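Local coordinates for protein CDP-glucose-4,6-dehydratase (Yersinia pseudotuberculosis, PDB 1RKX) that catalyses the 4,6-dehydration of CDP-D-glucose, probably by a mechanism that uses its bound NAD as a transient hydride carrier, at residues G22-L27 / T348-Y353; W28-G33 / D57-E62; D137-E140 / G144-E147; S240-L245 / W260-N265. One frame throughout, in Å; residues are numbered along the deposited sequence.

Interaction 1. Residues G22-L27 / T348-Y353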
loop_
_atom_site.group_PDB
_atom_site.type_symbol
_atom_site.label_atom_id
_atom_site.label_comp_id
_atom_site.label_asym_id
_atom_site.label_seq_id
_atom_site.Cartn_x
_atom_site.Cartn_y
_atom_site.Cartn_z
ATOM N N GLY C 22 -16.102 -11.584 28.672
ATOM C CA GLY C 22 -16.799 -10.625 29.507
ATOM C C GLY C 22 -16.826 -11.018 30.971
ATOM O O GLY C 22 -16.731 -10.157 31.845
ATOM N N GLY C 23 -16.972 -12.314 31.230
ATOM C CA GLY C 23 -16.996 -12.803 32.596
ATOM C C GLY C 23 -15.645 -12.610 33.259
ATOM O O GLY C 23 -15.559 -12.109 34.382
ATOM N N TRP C 24 -14.574 -13.003 32.578
ATOM C CA TRP C 24 -13.249 -12.822 33.167
ATOM C C TRP C 24 -12.970 -11.339 33.404
ATOM O O TRP C 24 -12.428 -10.967 34.443
ATOM C CB TRP C 24 -12.155 -13.427 32.276
ATOM C CG TRP C 24 -12.001 -14.917 32.444
ATOM C CD1 TRP C 24 -12.467 -15.891 31.620
ATOM C CD2 TRP C 24 -11.338 -15.588 33.524
ATOM N NE1 TRP C 24 -12.136 -17.138 32.114
ATOM C CE2 TRP C 24 -11.442 -16.976 33.283
ATOM C CE3 TRP C 24 -10.665 -15.148 34.674
ATOM C CZ2 TRP C 24 -10.897 -17.935 34.151
ATOM C CZ3 TRP C 24 -10.121 -16.101 35.541
ATOM C CH2 TRP C 24 -10.242 -17.479 35.270
ATOM N N LEU C 25 -13.346 -10.489 32.452
ATOM C CA LEU C 25 -13.120 -9.053 32.614
ATOM C C LEU C 25 -13.927 -8.493 33.788
ATOM O O LEU C 25 -13.406 -7.705 34.588
ATOM C CB LEU C 25 -13.487 -8.280 31.342
ATOM C CG LEU C 25 -13.228 -6.767 31.444
ATOM C CD1 LEU C 25 -11.740 -6.509 31.657
ATOM C CD2 LEU C 25 -13.706 -6.059 30.182
ATOM N N SER C 26 -15.192 -8.890 33.884
ATOM C CA SER C 26 -16.052 -8.422 34.969
ATOM C C SER C 26 -15.492 -8.847 36.323
ATOM O O SER C 26 -15.456 -8.048 37.261
ATOM C CB SER C 26 -17.472 -8.956 34.787
ATOM O OG SER C 26 -18.061 -8.388 33.627
ATOM N N LEU C 27 -15.053 -10.100 36.422
ATOM C CA LEU C 27 -14.473 -10.605 37.666
ATOM C C LEU C 27 -13.219 -9.811 38.012
ATOM O O LEU C 27 -12.992 -9.459 39.174
ATOM C CB LEU C 27 -14.104 -12.080 37.533
ATOM C CG LEU C 27 -15.234 -13.107 37.555
ATOM C CD1 LEU C 27 -14.679 -14.493 37.221
ATOM C CD2 LEU C 27 -15.897 -13.098 38.933
ATOM N N THR C 348 -8.254 -15.989 42.178
ATOM C CA THR C 348 -6.855 -16.311 42.431
ATOM C C THR C 348 -6.083 -16.378 41.116
ATOM O O THR C 348 -4.917 -15.991 41.058
ATOM C CB THR C 348 -6.720 -17.654 43.178
ATOM O OG1 THR C 348 -7.280 -17.521 44.492
ATOM C CG2 THR C 348 -5.256 -18.065 43.293
ATOM N N GLU C 349 -6.731 -16.872 40.061
ATOM C CA GLU C 349 -6.072 -16.957 38.766
ATOM C C GLU C 349 -5.723 -15.555 38.295
ATOM O O GLU C 349 -4.636 -15.314 37.773
ATOM C CB GLU C 349 -6.970 -17.648 37.740
ATOM C CG GLU C 349 -6.282 -17.872 36.411
ATOM C CD GLU C 349 -6.406 -19.300 35.932
ATOM O OE1 GLU C 349 -6.176 -20.222 36.742
ATOM O OE2 GLU C 349 -6.721 -19.505 34.742
ATOM N N ILE C 350 -6.652 -14.624 38.485
ATOM C CA ILE C 350 -6.415 -13.245 38.095
ATOM C C ILE C 350 -5.253 -12.690 38.907
ATOM O O ILE C 350 -4.396 -11.984 38.373
ATOM C CB ILE C 350 -7.673 -12.383 38.327
ATOM C CG1 ILE C 350 -8.739 -12.753 37.288
ATOM C CG2 ILE C 350 -7.319 -10.902 38.251
ATOM C CD1 ILE C 350 -10.124 -12.200 37.582
ATOM N N ASN C 351 -5.217 -13.015 40.196
ATOM C CA ASN C 351 -4.133 -12.543 41.056
ATOM C C ASN C 351 -2.796 -13.124 40.604
ATOM O O ASN C 351 -1.786 -12.423 40.574
ATOM C CB ASN C 351 -4.393 -12.918 42.519
ATOM C CG ASN C 351 -5.542 -12.138 43.126
ATOM O OD1 ASN C 351 -5.678 -10.932 42.906
ATOM N ND2 ASN C 351 -6.370 -12.820 43.908
ATOM N N ASN C 352 -2.793 -14.409 40.259
ATOM C CA ASN C 352 -1.576 -15.063 39.794
ATOM C C ASN C 352 -1.057 -14.349 38.553
ATOM O O ASN C 352 0.148 -14.155 38.395
ATOM C CB ASN C 352 -1.853 -16.531 39.467
ATOM C CG ASN C 352 -2.000 -17.388 40.708
ATOM O OD1 ASN C 352 -2.507 -18.508 40.648
ATOM N ND2 ASN C 352 -1.542 -16.868 41.842
ATOM N N TYR C 353 -1.974 -13.958 37.672
ATOM C CA TYR C 353 -1.595 -13.263 36.449
ATOM C C TYR C 353 -0.985 -11.906 36.776
ATOM O O TYR C 353 0.099 -11.572 36.299
ATOM C CB TYR C 353 -2.814 -13.048 35.549
ATOM C CG TYR C 353 -2.460 -12.435 34.216
ATOM C CD1 TYR C 353 -2.033 -13.231 33.156
ATOM C CD2 TYR C 353 -2.508 -11.052 34.025
ATOM C CE1 TYR C 353 -1.660 -12.668 31.938
ATOM C CE2 TYR C 353 -2.139 -10.481 32.814
ATOM C CZ TYR C 353 -1.714 -11.298 31.775
ATOM O OH TYR C 353 -1.340 -10.743 30.575
#
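W24 and I350 lie side by side between two helices whose local axes come no closer than 11.0 Å and run at 76° to each other, so long side chains have to fill the gap. The W24 bond from CA to CB does not aim at the other helix. It is the six-membered end of the indole that reaches across, with CZ3 4.0 Å from I350 CG1. That methylene sits at the rim of the ring, near its plane, and the two side chains run past each other in opposite directions. In I350, CG1 is placed opposite the carbonyl carbon (chi1 -72°) and the chain is extended at chi2, which carries CD1 on to L27. This methyl ends 3.9 Å from L27 C and 4.0 Å from L27 CB, where it meets both backbone and side chain.

E349 borders the far end of the indole. Its CB and W24 CH2 are 4.1 Å apart, and a bend at chi2 brings OE2 to the same distance from that ring carbon, with the carboxylate only 16° from parallel to the ring. No hydrogen bond joins the two segments: W24 NE1 is bonded to G199 O, and E349 OE2 pairs with H234 NE2, so both polar ends are satisfied elsewhere. The contact is buried and mainly apolar, with the E349 carboxylate at its border. Helix 20-31, which follows the first strand (11-15) of the Rossmann sheet, here meets the C-terminal helix 342-355; W24 also touches L236 and L239 of helix 236-251 and W332 of helix 322-338.

Interaction 2. Residues W28-G33 / D57-E62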
loop_
_atom_site.group_PDB
_atom_site.type_symbol
_atom_site.label_atom_id
_atom_site.label_comp_id
_atom_site.label_asym_id
_atom_site.label_seq_id
_atom_site.Cartn_x
_atom_site.Cartn_y
_atom_site.Cartn_z
ATOM N N TRP C 28 -12.405 -9.526 36.997
ATOM C CA TRP C 28 -11.166 -8.777 37.190
ATOM C C TRP C 28 -11.475 -7.382 37.726
ATOM O O TRP C 28 -10.871 -6.931 38.701
ATOM C CB TRP C 28 -10.401 -8.663 35.866
ATOM C CG TRP C 28 -8.933 -8.330 36.025
ATOM C CD1 TRP C 28 -8.339 -7.689 37.081
ATOM C CD2 TRP C 28 -7.886 -8.604 35.083
ATOM N NE1 TRP C 28 -6.988 -7.549 36.852
ATOM C CE2 TRP C 28 -6.683 -8.102 35.635
ATOM C CE3 TRP C 28 -7.847 -9.223 33.827
ATOM C CZ2 TRP C 28 -5.452 -8.202 34.969
ATOM C CZ3 TRP C 28 -6.618 -9.322 33.163
ATOM C CH2 TRP C 28 -5.440 -8.812 33.741
ATOM N N LEU C 29 -12.422 -6.705 37.083
ATOM C CA LEU C 29 -12.831 -5.365 37.491
ATOM C C LEU C 29 -13.360 -5.390 38.927
ATOM O O LEU C 29 -13.037 -4.513 39.729
ATOM C CB LEU C 29 -13.916 -4.834 36.544
ATOM C CG LEU C 29 -13.450 -4.490 35.123
ATOM C CD1 LEU C 29 -14.650 -4.271 34.203
ATOM C CD2 LEU C 29 -12.576 -3.240 35.175
ATOM N N GLN C 30 -14.174 -6.395 39.244
ATOM C CA GLN C 30 -14.723 -6.521 40.593
ATOM C C GLN C 30 -13.609 -6.641 41.633
ATOM O O GLN C 30 -13.631 -5.954 42.656
ATOM C CB GLN C 30 -15.645 -7.737 40.689
ATOM C CG GLN C 30 -16.905 -7.629 39.838
ATOM C CD GLN C 30 -17.727 -8.902 39.836
ATOM O OE1 GLN C 30 -18.517 -9.143 38.915
ATOM N NE2 GLN C 30 -17.556 -9.723 40.867
ATOM N N THR C 31 -12.629 -7.506 41.371
ATOM C CA THR C 31 -11.532 -7.691 42.317
ATOM C C THR C 31 -10.730 -6.416 42.545
ATOM O O THR C 31 -10.122 -6.251 43.600
ATOM C CB THR C 31 -10.557 -8.802 41.869
ATOM O OG1 THR C 31 -9.833 -8.377 40.712
ATOM C CG2 THR C 31 -11.315 -10.067 41.544
ATOM N N MET C 32 -10.730 -5.512 41.569
ATOM C CA MET C 32 -9.987 -4.267 41.711
ATOM C C MET C 32 -10.823 -3.145 42.323
ATOM O O MET C 32 -10.394 -1.995 42.366
ATOM C CB MET C 32 -9.406 -3.833 40.361
ATOM C CG MET C 32 -8.369 -4.811 39.818
ATOM S SD MET C 32 -7.404 -4.168 38.440
ATOM C CE MET C 32 -8.673 -4.100 37.147
ATOM N N GLY C 33 -12.019 -3.491 42.794
ATOM C CA GLY C 33 -12.882 -2.513 43.438
ATOM C C GLY C 33 -13.744 -1.620 42.567
ATOM O O GLY C 33 -14.282 -0.623 43.047
ATOM N N ASP C 57 -22.955 -11.980 41.086
ATOM C CA ASP C 57 -23.029 -11.660 42.510
ATOM C C ASP C 57 -22.327 -10.398 42.984
ATOM O O ASP C 57 -22.800 -9.751 43.918
ATOM C CB ASP C 57 -22.565 -12.868 43.324
ATOM C CG ASP C 57 -23.393 -14.101 43.032
ATOM O OD1 ASP C 57 -24.375 -13.985 42.264
ATOM O OD2 ASP C 57 -23.071 -15.184 43.558
ATOM N N GLY C 58 -21.220 -10.030 42.349
ATOM C CA GLY C 58 -20.514 -8.831 42.776
ATOM C C GLY C 58 -20.694 -7.625 41.873
ATOM O O GLY C 58 -19.868 -6.708 41.880
ATOM N N MET C 59 -21.780 -7.602 41.104
ATOM C CA MET C 59 -22.019 -6.492 40.185
ATOM C C MET C 59 -23.500 -6.352 39.853
ATOM O O MET C 59 -24.322 -7.142 40.305
ATOM C CB MET C 59 -21.252 -6.744 38.881
ATOM C CG MET C 59 -21.787 -7.951 38.107
ATOM S SD MET C 59 -20.869 -8.365 36.596
ATOM C CE MET C 59 -21.343 -6.984 35.527
ATOM N N GLN C 60 -23.823 -5.327 39.068
ATOM C CA GLN C 60 -25.189 -5.105 38.602
ATOM C C GLN C 60 -25.269 -5.904 37.308
ATOM O O GLN C 60 -24.488 -5.670 36.392
ATOM C CB GLN C 60 -25.426 -3.635 38.269
ATOM C CG GLN C 60 -25.694 -2.732 39.445
ATOM C CD GLN C 60 -26.129 -1.353 39.000
ATOM O OE1 GLN C 60 -27.069 -1.213 38.219
ATOM N NE2 GLN C 60 -25.449 -0.324 39.498
ATOM N N SER C 61 -26.207 -6.839 37.228
ATOM C CA SER C 61 -26.338 -7.665 36.040
ATOM C C SER C 61 -27.696 -7.469 35.357
ATOM O O SER C 61 -28.734 -7.846 35.904
ATOM C CB SER C 61 -26.141 -9.128 36.431
ATOM O OG SER C 61 -26.218 -9.989 35.320
ATOM N N GLU C 62 -27.688 -6.870 34.170
ATOM C CA GLU C 62 -28.931 -6.657 33.436
ATOM C C GLU C 62 -28.975 -7.515 32.181
ATOM O O GLU C 62 -28.001 -7.585 31.423
ATOM C CB GLU C 62 -29.100 -5.191 33.032
ATOM C CG GLU C 62 -30.465 -4.909 32.405
ATOM C CD GLU C 62 -30.630 -3.478 31.940
ATOM O OE1 GLU C 62 -29.886 -2.603 32.424
ATOM O OE2 GLU C 62 -31.522 -3.227 31.101
#
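The side chain of Q30 reaches from the last full turn of helix 20-31 to the backbone of G58 and the side chain of M59. Extended beyond CG, with that atom placed opposite the carbonyl carbon (chi1 -65°), it lies against the G58 peptide: Q30 CG is 3.7 Å from G58 O, and Q30 CD is 3.8 Å from G58 C. This packing of CG and CD on the peptide is the close part of the contact. The end of the amide also meets the side chain of M59, which crosses it at about a right angle.

Helix 20-31 precedes strand 35-40 in the Rossmann fold, and strand 60-63 is one of the two edge strands of the seven-stranded parallel sheet, next to strand 35-40. The helix closes with a Schellman motif: G33, at positive phi, is its C-prime residue, and G33 N bonds to Q30 O at 2.9 Å while the following residue's N reaches L29 O.

The inner side of the contact belongs to M59. Its sulfur lies against the end of the Q30 amide and also packs on S26 CB; beyond it the CE methyl leads away from Q30. The side chain touches V36 and H17 as well. The outer side is much looser. G58 offers only backbone to Q30 and is exposed, as is D57, whose side chain turns away to a salt bridge with R54; Q30 itself remains partly open to solvent.

Interaction 3. Residues D137-E140 / G144-E147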
loop_
_atom_site.group_PDB
_atom_site.type_symbol
_atom_site.label_atom_id
_atom_site.label_comp_id
_atom_site.label_asym_id
_atom_site.label_seq_id
_atom_site.Cartn_x
_atom_site.Cartn_y
_atom_site.Cartn_z
ATOM N N ASP C 137 -9.078 -7.108 6.267
ATOM C CA ASP C 137 -9.289 -7.677 4.947
ATOM C C ASP C 137 -8.187 -8.732 4.863
ATOM O O ASP C 137 -7.012 -8.416 5.047
ATOM C CB ASP C 137 -9.095 -6.593 3.884
ATOM C CG ASP C 137 -9.135 -7.140 2.476
ATOM O OD1 ASP C 137 -9.911 -8.083 2.223
ATOM O OD2 ASP C 137 -8.400 -6.614 1.615
ATOM N N ASN C 138 -8.556 -9.976 4.580
ATOM C CA ASN C 138 -7.576 -11.049 4.549
ATOM C C ASN C 138 -6.726 -11.124 3.290
ATOM O O ASN C 138 -7.224 -11.434 2.206
ATOM C CB ASN C 138 -8.270 -12.394 4.783
ATOM C CG ASN C 138 -7.311 -13.455 5.280
ATOM O OD1 ASN C 138 -6.295 -13.734 4.646
ATOM N ND2 ASN C 138 -7.625 -14.048 6.426
ATOM N N LYS C 139 -5.436 -10.848 3.446
ATOM C CA LYS C 139 -4.502 -10.887 2.330
ATOM C C LYS C 139 -3.919 -12.286 2.136
ATOM O O LYS C 139 -3.134 -12.516 1.219
ATOM C CB LYS C 139 -3.369 -9.883 2.561
ATOM C CG LYS C 139 -3.830 -8.433 2.653
ATOM C CD LYS C 139 -4.505 -7.997 1.365
ATOM C CE LYS C 139 -4.842 -6.519 1.377
ATOM N NZ LYS C 139 -5.542 -6.123 0.116
ATOM N N GLU C 140 -4.303 -13.216 3.003
ATOM C CA GLU C 140 -3.824 -14.591 2.917
ATOM C C GLU C 140 -2.302 -14.683 2.812
ATOM O O GLU C 140 -1.771 -15.359 1.931
ATOM C CB GLU C 140 -4.461 -15.295 1.716
ATOM C CG GLU C 140 -5.942 -15.615 1.880
ATOM C CD GLU C 140 -6.200 -16.728 2.883
ATOM O OE1 GLU C 140 -5.932 -16.531 4.087
ATOM O OE2 GLU C 140 -6.670 -17.807 2.463
ATOM N N GLY C 144 1.854 -10.582 10.059
ATOM C CA GLY C 144 0.883 -10.113 11.029
ATOM C C GLY C 144 0.371 -8.757 10.587
ATOM O O GLY C 144 1.143 -7.914 10.124
ATOM N N TYR C 145 -0.931 -8.535 10.729
ATOM C CA TYR C 145 -1.530 -7.276 10.318
ATOM C C TYR C 145 -1.200 -6.097 11.212
ATOM O O TYR C 145 -1.093 -6.227 12.428
ATOM C CB TYR C 145 -3.048 -7.427 10.206
ATOM C CG TYR C 145 -3.437 -8.345 9.076
ATOM C CD1 TYR C 145 -3.506 -9.724 9.261
ATOM C CD2 TYR C 145 -3.641 -7.840 7.793
ATOM C CE1 TYR C 145 -3.765 -10.583 8.185
ATOM C CE2 TYR C 145 -3.897 -8.680 6.719
ATOM C CZ TYR C 145 -3.955 -10.047 6.918
ATOM O OH TYR C 145 -4.187 -10.862 5.836
ATOM N N ARG C 146 -1.039 -4.940 10.585
ATOM C CA ARG C 146 -0.724 -3.714 11.297
ATOM C C ARG C 146 -2.032 -2.923 11.390
ATOM O O ARG C 146 -2.900 -3.062 10.532
ATOM C CB ARG C 146 0.397 -2.986 10.538
ATOM C CG ARG C 146 1.545 -3.978 10.232
ATOM C CD ARG C 146 2.883 -3.400 9.755
ATOM N NE ARG C 146 2.852 -2.877 8.401
ATOM C CZ ARG C 146 3.861 -2.941 7.532
ATOM N NH1 ARG C 146 5.013 -3.522 7.848
ATOM N NH2 ARG C 146 3.720 -2.392 6.338
ATOM N N GLU C 147 -2.183 -2.117 12.435
ATOM C CA GLU C 147 -3.427 -1.376 12.639
ATOM C C GLU C 147 -3.888 -0.443 11.529
ATOM O O GLU C 147 -5.076 -0.129 11.445
ATOM C CB GLU C 147 -3.371 -0.601 13.965
ATOM C CG GLU C 147 -3.421 -1.489 15.201
ATOM C CD GLU C 147 -2.049 -1.916 15.689
ATOM O OE1 GLU C 147 -1.058 -1.753 14.940
ATOM O OE2 GLU C 147 -1.966 -2.422 16.826
HETATM O O HOH W 1 -3.196 -13.288 6.115
#
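An Asx turn at N138, in the long loop between strand 126-130 and helix 156-175, receives the phenol of Y145 from the returning part of the same loop. The turn is defined by E140 N donating to N138 OD1 at 2.6 Å; the donor lies in the plane of the side-chain carbonyl, although the N-H is bent, at 138°. Beside it, K139 N points at the phenol and donates to Y145 OH at 2.7 Å, with an N-H...O angle of 155°. This nitrogen lies at the ring's edge, near its plane. K139 CB comes within 3.5 Å of Y145 OH, and the lysine chain then bends at chi2 and leads away, to a salt bridge whose hydrogen bond is weak, K139 NZ to D137 OD2 3.3 Å. D137 O approaches Y145 CE2 obliquely, at 3.5 Å.

The ring is held from beyond the two segments as well: it stacks with W141 and meets Y136 at a shallow angle. A separate bond, E140 OE1 to H301 NE2, fixes the E140 side chain beside the turn. The next residue after Y145, R146, turns to another chain and forms a salt bridge with E149 of the second subunit, which places this loop at the subunit interface.

Chemically, the phenol oxygen accepts from a main-chain N-H and also has a water within hydrogen-bonding distance, 2.6 Å from Y145 OH, the direction of that second bond being left open. Because the donor belongs to the main chain, the first bond ties the position of the Y145 side chain directly to the path of the loop at 138-139.

Interaction 4. Residues S240-L245 / W260-N265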
loop_
_atom_site.group_PDB
_atom_site.type_symbol
_atom_site.label_atom_id
_atom_site.label_comp_id
_atom_site.label_asym_id
_atom_site.label_seq_id
_atom_site.Cartn_x
_atom_site.Cartn_y
_atom_site.Cartn_z
ATOM N N SER C 240 -5.701 -7.833 29.824
ATOM C CA SER C 240 -4.776 -6.943 30.519
ATOM C C SER C 240 -4.515 -5.747 29.615
ATOM O O SER C 240 -4.383 -4.622 30.087
ATOM C CB SER C 240 -3.462 -7.660 30.864
ATOM O OG SER C 240 -2.735 -8.051 29.709
ATOM N N GLY C 241 -4.461 -5.995 28.308
ATOM C CA GLY C 241 -4.240 -4.913 27.364
ATOM C C GLY C 241 -5.428 -3.968 27.323
ATOM O O GLY C 241 -5.257 -2.753 27.257
ATOM N N TYR C 242 -6.638 -4.526 27.362
ATOM C CA TYR C 242 -7.863 -3.717 27.346
ATOM C C TYR C 242 -7.900 -2.799 28.571
ATOM O O TYR C 242 -8.263 -1.631 28.472
ATOM C CB TYR C 242 -9.111 -4.609 27.382
ATOM C CG TYR C 242 -9.280 -5.577 26.224
ATOM C CD1 TYR C 242 -10.323 -6.505 26.226
ATOM C CD2 TYR C 242 -8.392 -5.586 25.147
ATOM C CE1 TYR C 242 -10.480 -7.420 25.188
ATOM C CE2 TYR C 242 -8.540 -6.509 24.097
ATOM C CZ TYR C 242 -9.581 -7.418 24.128
ATOM O OH TYR C 242 -9.715 -8.342 23.115
ATOM N N LEU C 243 -7.534 -3.345 29.727
ATOM C CA LEU C 243 -7.537 -2.576 30.975
ATOM C C LEU C 243 -6.495 -1.468 30.927
ATOM O O LEU C 243 -6.772 -0.330 31.304
ATOM C CB LEU C 243 -7.271 -3.499 32.170
ATOM C CG LEU C 243 -8.358 -4.529 32.505
ATOM C CD1 LEU C 243 -7.810 -5.564 33.481
ATOM C CD2 LEU C 243 -9.579 -3.827 33.088
ATOM N N LEU C 244 -5.296 -1.802 30.456
ATOM C CA LEU C 244 -4.218 -0.826 30.344
ATOM C C LEU C 244 -4.639 0.310 29.421
ATOM O O LEU C 244 -4.416 1.486 29.718
ATOM C CB LEU C 244 -2.959 -1.502 29.793
ATOM C CG LEU C 244 -1.736 -0.613 29.584
ATOM C CD1 LEU C 244 -1.292 -0.022 30.923
ATOM C CD2 LEU C 244 -0.613 -1.440 28.965
ATOM N N LEU C 245 -5.246 -0.043 28.293
ATOM C CA LEU C 245 -5.707 0.953 27.336
ATOM C C LEU C 245 -6.792 1.839 27.946
ATOM O O LEU C 245 -6.780 3.054 27.762
ATOM C CB LEU C 245 -6.259 0.271 26.079
ATOM C CG LEU C 245 -6.893 1.189 25.028
ATOM C CD1 LEU C 245 -5.869 2.182 24.510
ATOM C CD2 LEU C 245 -7.450 0.341 23.885
ATOM N N TRP C 260 -6.195 -0.937 18.261
ATOM C CA TRP C 260 -5.058 -1.621 18.874
ATOM C C TRP C 260 -5.087 -3.144 18.778
ATOM O O TRP C 260 -6.089 -3.771 19.108
ATOM C CB TRP C 260 -4.967 -1.256 20.361
ATOM C CG TRP C 260 -4.871 0.205 20.634
ATOM C CD1 TRP C 260 -5.893 1.110 20.634
ATOM C CD2 TRP C 260 -3.680 0.940 20.923
ATOM N NE1 TRP C 260 -5.411 2.368 20.905
ATOM C CE2 TRP C 260 -4.055 2.293 21.086
ATOM C CE3 TRP C 260 -2.329 0.588 21.058
ATOM C CZ2 TRP C 260 -3.125 3.301 21.378
ATOM C CZ3 TRP C 260 -1.400 1.589 21.349
ATOM C CH2 TRP C 260 -1.807 2.933 21.506
ATOM N N ASN C 261 -3.965 -3.724 18.356
ATOM C CA ASN C 261 -3.806 -5.173 18.238
ATOM C C ASN C 261 -3.240 -5.769 19.529
ATOM O O ASN C 261 -2.319 -5.210 20.126
ATOM C CB ASN C 261 -2.798 -5.530 17.140
ATOM C CG ASN C 261 -3.332 -5.335 15.736
ATOM O OD1 ASN C 261 -2.555 -5.307 14.783
ATOM N ND2 ASN C 261 -4.641 -5.225 15.592
ATOM N N PHE C 262 -3.767 -6.918 19.937
ATOM C CA PHE C 262 -3.247 -7.622 21.104
ATOM C C PHE C 262 -3.137 -9.094 20.741
ATOM O O PHE C 262 -4.098 -9.712 20.273
ATOM C CB PHE C 262 -4.139 -7.435 22.339
ATOM C CG PHE C 262 -4.147 -6.028 22.877
ATOM C CD1 PHE C 262 -5.199 -5.170 22.593
ATOM C CD2 PHE C 262 -3.091 -5.558 23.658
ATOM C CE1 PHE C 262 -5.211 -3.864 23.078
ATOM C CE2 PHE C 262 -3.091 -4.247 24.150
ATOM C CZ PHE C 262 -4.149 -3.403 23.860
ATOM N N GLY C 263 -1.949 -9.650 20.937
ATOM C CA GLY C 263 -1.727 -11.042 20.614
ATOM C C GLY C 263 -0.437 -11.545 21.229
ATOM O O GLY C 263 0.317 -10.767 21.807
ATOM N N PRO C 264 -0.153 -12.848 21.116
ATOM C CA PRO C 264 1.056 -13.464 21.670
ATOM C C PRO C 264 2.266 -13.297 20.755
ATOM O O PRO C 264 2.136 -12.869 19.608
ATOM C CB PRO C 264 0.652 -14.921 21.799
ATOM C CG PRO C 264 -0.154 -15.116 20.541
ATOM C CD PRO C 264 -1.021 -13.867 20.496
ATOM N N ASN C 265 3.442 -13.654 21.262
ATOM C CA ASN C 265 4.656 -13.562 20.463
ATOM C C ASN C 265 4.638 -14.734 19.492
ATOM O O ASN C 265 4.341 -15.864 19.883
ATOM C CB ASN C 265 5.883 -13.622 21.372
ATOM C CG ASN C 265 5.902 -12.494 22.387
ATOM O OD1 ASN C 265 5.663 -11.334 22.043
ATOM N ND2 ASN C 265 6.190 -12.826 23.641
#
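F262, L245 and W260 carry this contact, in which helix 236-251 lies against strand 259-261 and the residues just after it. The F262 ring packs on the helix backbone at G241: F262 CE2 is 3.5 Å from G241 CA, and F262 CZ is 3.6 Å from G241 O. With no side chain at G241, the ring can come this close to the main chain. Y242 then turns an edge toward the face of F262 in an offset edge-to-face pair, the ring centroids 5.9 Å apart and the planes at 71°; the nearest carbons, Y242 CE2 and F262 CD1, are separated by 3.9 Å.

One turn further on, the CG of L245 lies anti to the backbone N (chi1 175°), which points the isobutyl group at W260. L245 CD1 stands over one face of the indole, 3.9 Å from the centroid of the five-membered ring and 22° off its normal, a CH-pi contact. L245 CD2 reaches W260 CD1 at 3.7 Å. Beyond the pair, W260 also makes a cation-pi contact with K309, and V191 of the neighbouring strand 187-192 touches L245, Y242 and F262.

No hydrogen bond links the two segments. Their polar ends are used elsewhere: W260 NE1 is bonded to Y256 O. The helix is thus held to the last strand of the Rossmann sheet by aromatic and apolar packing, while the Y242 hydroxyl bonds to the NAD-binding residue K21, consistent with a second-shell place beside the NAD site.

In the fold
Interactions 1, 2 and 4 form a continuous packed region, whereas interaction 3 lies on the opposite side of the chain's centre from 1 and 2, its centre about 30 Å from that of interaction 1. Helix 20-31 serves both 1 and 2, and I350 CD1 reaches W28 N at 3.6 Å. Interaction 4 joins this region where W28 CD2 meets L243 CD1 at 3.4 Å and where Y353 OH probably bonds to S240 OG at 3.2 Å. Interaction 4 also meets interaction 3, through a probable hydrogen bond from N261 N to E147 OE2 (2.8 Å). Bound NAD lies about 6 Å from the Y242 side chain, 8 Å from W24, 10 Å from M59 and 13 Å from N138.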